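Protein LURP-one-related 15 (Arabidopsis thaliana, PDB 1ZXU) is of unknown function but belongs to the LOR family and might be related to phospholipid scramblases and tubby-like membrane-tethered transcription factors. Local coordinates at residues Leu81-Glu93 and Gln103-Leu116. Residues are numbered along the deposited sequence; the frame is centred on the assembly and turned at random.
Sequences LDGSGTPVVTLRE and QVFRGGSTDQRDLL
Thr90 OG1 takes part in two hydrogen bonds: it donates to Gly107 O at 2.8 Å and accepts from a water. The hydroxyl meets Gly107 O in the carbonyl plane, on a lone pair. It can do so because OG1 stands anti to the carbonyl carbon of Thr90 (chi1 -65°), which leaves CG2 anti to the backbone N, 3.8 Å from Thr110 CG2. A valine in its place would probably leave Gly107 O without this hydroxyl mate and the water without its stronger acceptor. The backbones of Thr90 and Phe105 form a hydrogen-bonded antiparallel pair, with Phe105 N 2.8 Å from Thr90 O. Arg92 and Gln103 pair likewise. Gly107 N bonds to Val88 O.

On the same face as Thr90, the Arg92 chain bends at chi3 (60°). Its NH2 comes within 3.9 Å of Phe105 CZ, with the guanidinium and ring planes 73° apart. Thr110 CA sits over the centre of one ring face, and Leu115 CD1 lies against the opposite face, nearer the rim. A second water accepts from Arg92 NH2 and Gln112 NE2 and donates to Thr110 O. Gln112 NE2 also donates to Gln103 OE1, at 3.0 Å.

Leu91 and Val104 lie side by side on the opposite face of the sheet, CG against CG2. Val104 CG1 packs on Val89 CB at 3.7 Å. Leu91 also meets Val205 and Ile206 of helix 197-211. At the neighbouring strand, Val88 and Val89 both face Leu80 in a classic beta bulge. The arrangement is a beta hairpin of strands 87-92 and 101-106, part of the antiparallel barrel around a helix that characterises the tubby-like fold.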
ATOM      1  N   LEU A  81      -4.598  10.040  -0.105  1.00 12.76           N
ATOM      2  CA  LEU A  81      -4.643  11.338   0.600  1.00 12.90           C
ATOM      3  C   LEU A  81      -4.787  11.082   2.059  1.00 14.60           C
ATOM      4  O   LEU A  81      -5.462  10.142   2.459  1.00 16.10           O
ATOM      5  CB  LEU A  81      -5.857  12.172   0.161  1.00 17.57           C
ATOM      6  CG  LEU A  81      -6.016  12.294  -1.362  1.00 17.32           C
ATOM      7  CD1 LEU A  81      -7.342  13.034  -1.686  1.00 29.48           C
ATOM      8  CD2 LEU A  81      -4.927  13.090  -1.913  1.00 20.59           C
ATOM      9  N   ASP A  82      -4.173  11.910   2.882  1.00 15.17           N
ATOM     10  CA  ASP A  82      -4.502  11.794   4.325  1.00 16.84           C
ATOM     11  C   ASP A  82      -5.860  12.485   4.697  1.00 19.41           C
ATOM     12  O   ASP A  82      -6.603  12.923   3.823  1.00 21.20           O
ATOM     13  CB  ASP A  82      -3.334  12.245   5.193  1.00 18.54           C
ATOM     14  CG  ASP A  82      -3.112  13.752   5.160  1.00 25.25           C
ATOM     15  OD1 ASP A  82      -4.022  14.517   4.770  1.00 23.07           O
ATOM     16  OD2 ASP A  82      -1.969  14.158   5.477  1.00 29.02           O
ATOM     17  N   GLY A  83      -6.220  12.485   5.983  1.00 23.31           N
ATOM     18  CA  GLY A  83      -7.490  13.096   6.436  1.00 26.89           C
ATOM     19  C   GLY A  83      -7.647  14.595   6.178  1.00 30.14           C
ATOM     20  O   GLY A  83      -8.775  15.109   6.118  1.00 30.87           O
ATOM     21  N   SER A  84      -6.518  15.280   5.957  1.00 30.49           N
ATOM     22  CA  SER A  84      -6.512  16.699   5.655  1.00 32.22           C
ATOM     23  C   SER A  84      -6.621  16.940   4.141  1.00 31.96           C
ATOM     24  O   SER A  84      -6.772  18.069   3.683  1.00 31.67           O
ATOM     25  CB  SER A  84      -5.243  17.328   6.210  1.00 33.59           C
ATOM     26  OG  SER A  84      -4.147  16.961   5.388  1.00 40.27           O
ATOM     27  N   GLY A  85      -6.582  15.865   3.361  1.00 27.23           N
ATOM     28  CA  GLY A  85      -6.686  15.978   1.930  1.00 25.73           C
ATOM     29  C   GLY A  85      -5.328  16.124   1.235  1.00 22.25           C
ATOM     30  O   GLY A  85      -5.282  16.386   0.019  1.00 24.04           O
ATOM     31  N   THR A  86      -4.250  15.946   1.994  1.00 19.48           N
ATOM     32  CA  THR A  86      -2.881  16.113   1.461  1.00 18.16           C
ATOM     33  C   THR A  86      -2.425  14.788   0.837  1.00 17.88           C
ATOM     34  O   THR A  86      -2.546  13.741   1.504  1.00 17.46           O
ATOM     35  CB  THR A  86      -1.895  16.459   2.552  1.00 20.39           C
ATOM     36  OG1 THR A  86      -2.332  17.631   3.276  1.00 29.21           O
ATOM     37  CG2 THR A  86      -0.515  16.785   1.953  1.00 22.58           C
ATOM     38  N   PRO A  87      -1.908  14.832  -0.394  1.00 16.45           N
ATOM     39  CA  PRO A  87      -1.359  13.599  -0.995  1.00 15.72           C
ATOM     40  C   PRO A  87      -0.225  13.026  -0.198  1.00 14.69           C
ATOM     41  O   PRO A  87       0.716  13.757   0.169  1.00 16.29           O
ATOM     42  CB  PRO A  87      -0.847  14.060  -2.363  1.00 15.93           C
ATOM     43  CG  PRO A  87      -1.777  15.288  -2.694  1.00 20.42           C
ATOM     44  CD  PRO A  87      -1.896  15.962  -1.358  1.00 18.27           C
ATOM     45  N   VAL A  88      -0.272  11.701   0.034  1.00 11.80           N
ATOM     46  CA  VAL A  88       0.770  11.032   0.754  1.00 11.44           C
ATOM     47  C   VAL A  88       1.708  10.330  -0.263  1.00 11.84           C
ATOM     48  O   VAL A  88       2.950  10.455  -0.196  1.00 13.88           O
ATOM     49  CB  VAL A  88       0.154   9.992   1.705  1.00 12.81           C
ATOM     50  CG1 VAL A  88       1.245   9.118   2.381  1.00 13.44           C
ATOM     51  CG2 VAL A  88      -0.785  10.750   2.743  1.00 13.97           C
ATOM     52  N   VAL A  89       1.074   9.513  -1.110  1.00 11.07           N
ATOM     53  CA  VAL A  89       1.806   8.948  -2.259  1.00 10.99           C
ATOM     54  C   VAL A  89       0.919   8.942  -3.510  1.00 11.24           C
ATOM     55  O   VAL A  89      -0.315   8.979  -3.422  1.00 11.79           O
ATOM     56  CB  VAL A  89       2.323   7.487  -2.048  1.00 11.36           C
ATOM     57  CG1 VAL A  89       3.412   7.432  -0.908  1.00 11.99           C
ATOM     58  CG2 VAL A  89       1.176   6.542  -1.770  1.00 13.33           C
ATOM     59  N   THR A  90       1.589   8.875  -4.658  1.00 11.51           N
ATOM     60  CA  THR A  90       0.902   8.696  -5.977  1.00 11.53           C
ATOM     61  C   THR A  90       1.398   7.385  -6.575  1.00 11.78           C
ATOM     62  O   THR A  90       2.601   7.135  -6.557  1.00 13.06           O
ATOM     63  CB  THR A  90       1.240   9.876  -6.921  1.00 15.38           C
ATOM     64  OG1 THR A  90       0.684  11.072  -6.348  1.00 16.04           O
ATOM     65  CG2 THR A  90       0.557   9.648  -8.269  1.00 15.62           C
ATOM     66  N   LEU A  91       0.458   6.556  -7.009  1.00 12.19           N
ATOM     67  CA  LEU A  91       0.828   5.266  -7.705  1.00 11.83           C
ATOM     68  C   LEU A  91       0.553   5.476  -9.180  1.00 15.02           C
ATOM     69  O   LEU A  91      -0.530   5.995  -9.543  1.00 16.07           O
ATOM     70  CB  LEU A  91      -0.123   4.184  -7.205  1.00 14.20           C
ATOM     71  CG  LEU A  91       0.136   3.755  -5.780  1.00 16.44           C
ATOM     72  CD1 LEU A  91      -0.466   4.687  -4.768  1.00 20.05           C
ATOM     73  CD2 LEU A  91      -0.504   2.388  -5.609  1.00 25.84           C
ATOM     74  N   ARG A  92       1.487   5.062 -10.022  1.00 14.11           N
ATOM     75  CA  ARG A  92       1.284   5.176 -11.475  1.00 17.94           C
ATOM     76  C   ARG A  92       1.548   3.816 -12.078  1.00 19.60           C
ATOM     77  O   ARG A  92       2.565   3.192 -11.800  1.00 18.06           O
ATOM     78  CB  ARG A  92       2.196   6.242 -12.107  1.00 20.52           C
ATOM     79  CG  ARG A  92       1.798   6.591 -13.542  1.00 27.08           C
ATOM     80  CD  ARG A  92       2.731   7.646 -14.159  1.00 28.19           C
ATOM     81  NE  ARG A  92       4.118   7.171 -14.201  1.00 41.30           N
ATOM     82  CZ  ARG A  92       5.163   7.925 -14.537  1.00 44.43           C
ATOM     83  NH1 ARG A  92       4.996   9.205 -14.861  1.00 46.68           N
ATOM     84  NH2 ARG A  92       6.381   7.401 -14.544  1.00 43.41           N
ATOM     85  N   GLU A  93       0.616   3.348 -12.889  1.00 24.37           N
ATOM     86  CA  GLU A  93       0.884   2.137 -13.670  1.00 29.72           C
ATOM     87  C   GLU A  93       1.531   2.629 -14.939  1.00 34.69           C
ATOM     88  O   GLU A  93       0.885   3.382 -15.688  1.00 35.79           O
ATOM     89  CB  GLU A  93      -0.405   1.435 -14.046  1.00 32.01           C
ATOM     90  CG  GLU A  93      -1.333   1.135 -12.907  1.00 39.52           C
ATOM     91  CD  GLU A  93      -2.440   0.217 -13.332  1.00 54.74           C
ATOM     92  OE1 GLU A  93      -3.441   0.701 -13.914  1.00 58.08           O
ATOM     93  OE2 GLU A  93      -2.297  -1.006 -13.104  1.00 61.79           O
ATOM     94  N   GLN A 103       4.853   2.323 -10.265  1.00 15.14           N
ATOM     95  CA  GLN A 103       5.830   3.087  -9.460  1.00 16.25           C
ATOM     96  C   GLN A 103       5.049   3.947  -8.480  1.00 14.13           C
ATOM     97  O   GLN A 103       3.933   4.375  -8.774  1.00 15.28           O
ATOM     98  CB  GLN A 103       6.719   3.970 -10.317  1.00 19.45           C
ATOM     99  CG  GLN A 103       7.636   3.096 -11.189  1.00 23.18           C
ATOM    100  CD  GLN A 103       8.763   3.829 -11.835  1.00 31.81           C
ATOM    101  OE1 GLN A 103       8.573   4.899 -12.425  1.00 28.12           O
ATOM    102  NE2 GLN A 103       9.961   3.242 -11.751  1.00 34.72           N
ATOM    103  N   VAL A 104       5.665   4.206  -7.334  1.00 13.08           N
ATOM    104  CA  VAL A 104       4.960   4.899  -6.271  1.00 11.38           C
ATOM    105  C   VAL A 104       5.922   6.021  -5.907  1.00 11.74           C
ATOM    106  O   VAL A 104       7.129   5.780  -5.659  1.00 12.38           O
ATOM    107  CB  VAL A 104       4.766   3.988  -5.049  1.00 12.33           C
ATOM    108  CG1 VAL A 104       4.022   4.748  -3.946  1.00 12.21           C
ATOM    109  CG2 VAL A 104       3.894   2.787  -5.388  1.00 14.56           C
ATOM    110  N   PHE A 105       5.336   7.222  -5.865  1.00 11.94           N
ATOM    111  CA  PHE A 105       6.087   8.486  -5.701  1.00 12.11           C
ATOM    112  C   PHE A 105       5.642   9.182  -4.448  1.00 12.07           C
ATOM    113  O   PHE A 105       4.499   9.038  -4.023  1.00 11.88           O
ATOM    114  CB  PHE A 105       5.741   9.425  -6.859  1.00 12.13           C
ATOM    115  CG  PHE A 105       6.106   8.841  -8.209  1.00 13.00           C
ATOM    116  CD1 PHE A 105       7.377   9.074  -8.718  1.00 15.36           C
ATOM    117  CD2 PHE A 105       5.228   8.020  -8.898  1.00 15.10           C
ATOM    118  CE1 PHE A 105       7.807   8.530  -9.930  1.00 17.25           C
ATOM    119  CE2 PHE A 105       5.655   7.444 -10.161  1.00 16.85           C
ATOM    120  CZ  PHE A 105       6.958   7.730 -10.659  1.00 17.40           C
ATOM    121  N   ARG A 106       6.543   9.948  -3.878  1.00 12.77           N
ATOM    122  CA  ARG A 106       6.209  10.856  -2.756  1.00 14.75           C
ATOM    123  C   ARG A 106       5.151  11.880  -3.125  1.00 14.18           C
ATOM    124  O   ARG A 106       5.249  12.550  -4.154  1.00 15.16           O
ATOM    125  CB  ARG A 106       7.434  11.700  -2.392  1.00 15.71           C
ATOM    126  CG  ARG A 106       8.679  10.962  -2.125  1.00 22.38           C
ATOM    127  CD  ARG A 106       9.894  11.953  -1.852  1.00 22.72           C
ATOM    128  NE  ARG A 106      11.074  11.141  -1.552  1.00 24.82           N
ATOM    129  CZ  ARG A 106      11.369  10.675  -0.339  1.00 28.62           C
ATOM    130  NH1 ARG A 106      10.590  11.005   0.694  1.00 31.58           N
ATOM    131  NH2 ARG A 106      12.446   9.884  -0.166  1.00 29.74           N
ATOM    132  N   GLY A 107       4.156  12.022  -2.254  1.00 12.30           N
ATOM    133  CA  GLY A 107       3.174  13.113  -2.369  1.00 15.17           C
ATOM    134  C   GLY A 107       2.366  13.065  -3.629  1.00 16.63           C
ATOM    135  O   GLY A 107       1.920  11.953  -4.037  1.00 16.61           O
ATOM    136  N   GLY A 108       2.130  14.230  -4.237  1.00 15.98           N
ATOM    137  CA  GLY A 108       1.366  14.303  -5.450  1.00 17.62           C
ATOM    138  C   GLY A 108       2.216  14.320  -6.701  1.00 18.71           C
ATOM    139  O   GLY A 108       1.809  14.840  -7.719  1.00 27.12           O
ATOM    140  N   SER A 109       3.379  13.715  -6.661  1.00 20.60           N
ATOM    141  CA  SER A 109       4.326  13.805  -7.758  1.00 19.97           C
ATOM    142  C   SER A 109       4.315  12.555  -8.636  1.00 21.25           C
ATOM    143  O   SER A 109       3.952  11.482  -8.155  1.00 20.53           O
ATOM    144  CB  SER A 109       5.707  13.959  -7.140  1.00 22.19           C
ATOM    145  OG  SER A 109       6.709  14.144  -8.117  1.00 21.42           O
ATOM    146  N   THR A 110       4.734  12.684  -9.905  1.00 20.21           N
ATOM    147  CA  THR A 110       5.168  11.520 -10.689  1.00 20.16           C
ATOM    148  C   THR A 110       6.590  11.765 -11.263  1.00 19.21           C
ATOM    149  O   THR A 110       7.029  11.100 -12.246  1.00 19.14           O
ATOM    150  CB  THR A 110       4.142  11.154 -11.791  1.00 22.09           C
ATOM    151  OG1 THR A 110       3.873  12.321 -12.617  1.00 25.69           O
ATOM    152  CG2 THR A 110       2.825  10.636 -11.143  1.00 27.00           C
ATOM    153  N   ASP A 111       7.338  12.688 -10.633  1.00 17.63           N
ATOM    154  CA  ASP A 111       8.699  12.979 -11.050  1.00 19.10           C
ATOM    155  C   ASP A 111       9.620  11.863 -10.573  1.00 19.15           C
ATOM    156  O   ASP A 111       9.527  11.383  -9.436  1.00 17.56           O
ATOM    157  CB  ASP A 111       9.204  14.317 -10.504  1.00 23.20           C
ATOM    158  CG  ASP A 111       8.407  15.530 -11.021  1.00 34.61           C
ATOM    159  OD1 ASP A 111       7.650  15.418 -12.030  1.00 39.43           O
ATOM    160  OD2 ASP A 111       8.545  16.617 -10.388  1.00 43.76           O
ATOM    161  N   GLN A 112      10.563  11.477 -11.428  1.00 20.24           N
ATOM    162  CA  GLN A 112      11.442  10.370 -11.132  1.00 20.92           C
ATOM    163  C   GLN A 112      12.233  10.632  -9.856  1.00 19.58           C
ATOM    164  O   GLN A 112      12.541   9.705  -9.138  1.00 18.31           O
ATOM    165  CB  GLN A 112      12.399  10.043 -12.328  1.00 23.17           C
ATOM    166  CG  GLN A 112      11.753   9.175 -13.400  1.00 28.81           C
ATOM    167  CD  GLN A 112      11.366   7.781 -12.896  1.00 28.39           C
ATOM    168  OE1 GLN A 112      12.236   7.012 -12.464  1.00 39.79           O
ATOM    169  NE2 GLN A 112      10.078   7.455 -12.946  1.00 29.54           N
ATOM    170  N   ARG A 113      12.573  11.902  -9.588  1.00 19.57           N
ATOM    171  CA  ARG A 113      13.325  12.214  -8.378  1.00 20.10           C
ATOM    172  C   ARG A 113      12.493  11.875  -7.123  1.00 19.99           C
ATOM    173  O   ARG A 113      13.067  11.747  -6.026  1.00 20.91           O
ATOM    174  CB  ARG A 113      13.800  13.682  -8.354  1.00 22.97           C
ATOM    175  CG  ARG A 113      12.728  14.718  -8.094  1.00 21.47           C
ATOM    176  CD  ARG A 113      13.326  16.086  -8.062  1.00 20.06           C
ATOM    177  NE  ARG A 113      12.324  17.113  -7.827  1.00 22.88           N
ATOM    178  CZ  ARG A 113      12.606  18.418  -7.823  1.00 22.87           C
ATOM    179  NH1 ARG A 113      13.848  18.814  -8.051  1.00 26.70           N
ATOM    180  NH2 ARG A 113      11.661  19.306  -7.606  1.00 28.83           N
ATOM    181  N   ASP A 114      11.168  11.798  -7.275  1.00 16.42           N
ATOM    182  CA  ASP A 114      10.308  11.500  -6.090  1.00 13.21           C
ATOM    183  C   ASP A 114       9.936  10.018  -5.969  1.00 15.45           C
ATOM    184  O   ASP A 114       9.096   9.640  -5.177  1.00 12.52           O
ATOM    185  CB  ASP A 114       9.054  12.357  -6.115  1.00 14.54           C
ATOM    186  CG  ASP A 114       9.358  13.804  -5.895  1.00 21.36           C
ATOM    187  OD1 ASP A 114      10.222  14.061  -5.027  1.00 19.19           O
ATOM    188  OD2 ASP A 114       8.738  14.643  -6.584  1.00 22.42           O
ATOM    189  N   LEU A 115      10.603   9.185  -6.748  1.00 15.93           N
ATOM    190  CA  LEU A 115      10.296   7.749  -6.737  1.00 14.89           C
ATOM    191  C   LEU A 115      10.651   7.095  -5.364  1.00 15.67           C
ATOM    192  O   LEU A 115      11.863   7.185  -4.863  1.00 18.34           O
ATOM    193  CB  LEU A 115      11.090   7.116  -7.901  1.00 15.01           C
ATOM    194  CG  LEU A 115      10.867   5.619  -8.020  1.00 19.82           C
ATOM    195  CD1 LEU A 115       9.483   5.227  -8.375  1.00 17.35           C
ATOM    196  CD2 LEU A 115      12.011   4.941  -8.926  1.00 16.44           C
ATOM    197  N   LEU A 116       9.680   6.434  -4.787  1.00 13.56           N
ATOM    198  CA  LEU A 116       9.880   5.744  -3.521  1.00 12.77           C
ATOM    199  C   LEU A 116      10.153   4.247  -3.750  1.00 13.97           C
ATOM    200  O   LEU A 116      11.036   3.665  -3.094  1.00 15.58           O
ATOM    201  CB  LEU A 116       8.692   5.903  -2.596  1.00 13.71           C
ATOM    202  CG  LEU A 116       8.539   7.299  -2.004  1.00 14.63           C
ATOM    203  CD1 LEU A 116       7.163   7.445  -1.358  1.00 13.05           C
ATOM    204  CD2 LEU A 116       9.657   7.607  -1.047  1.00 19.85           C
TER
HETATM  205  O   HOH W   1      -0.806  12.728  -7.956  1.00 31.95           O
HETATM  206  O   HOH W   2       8.405   9.443 -13.812  1.00 34.06           O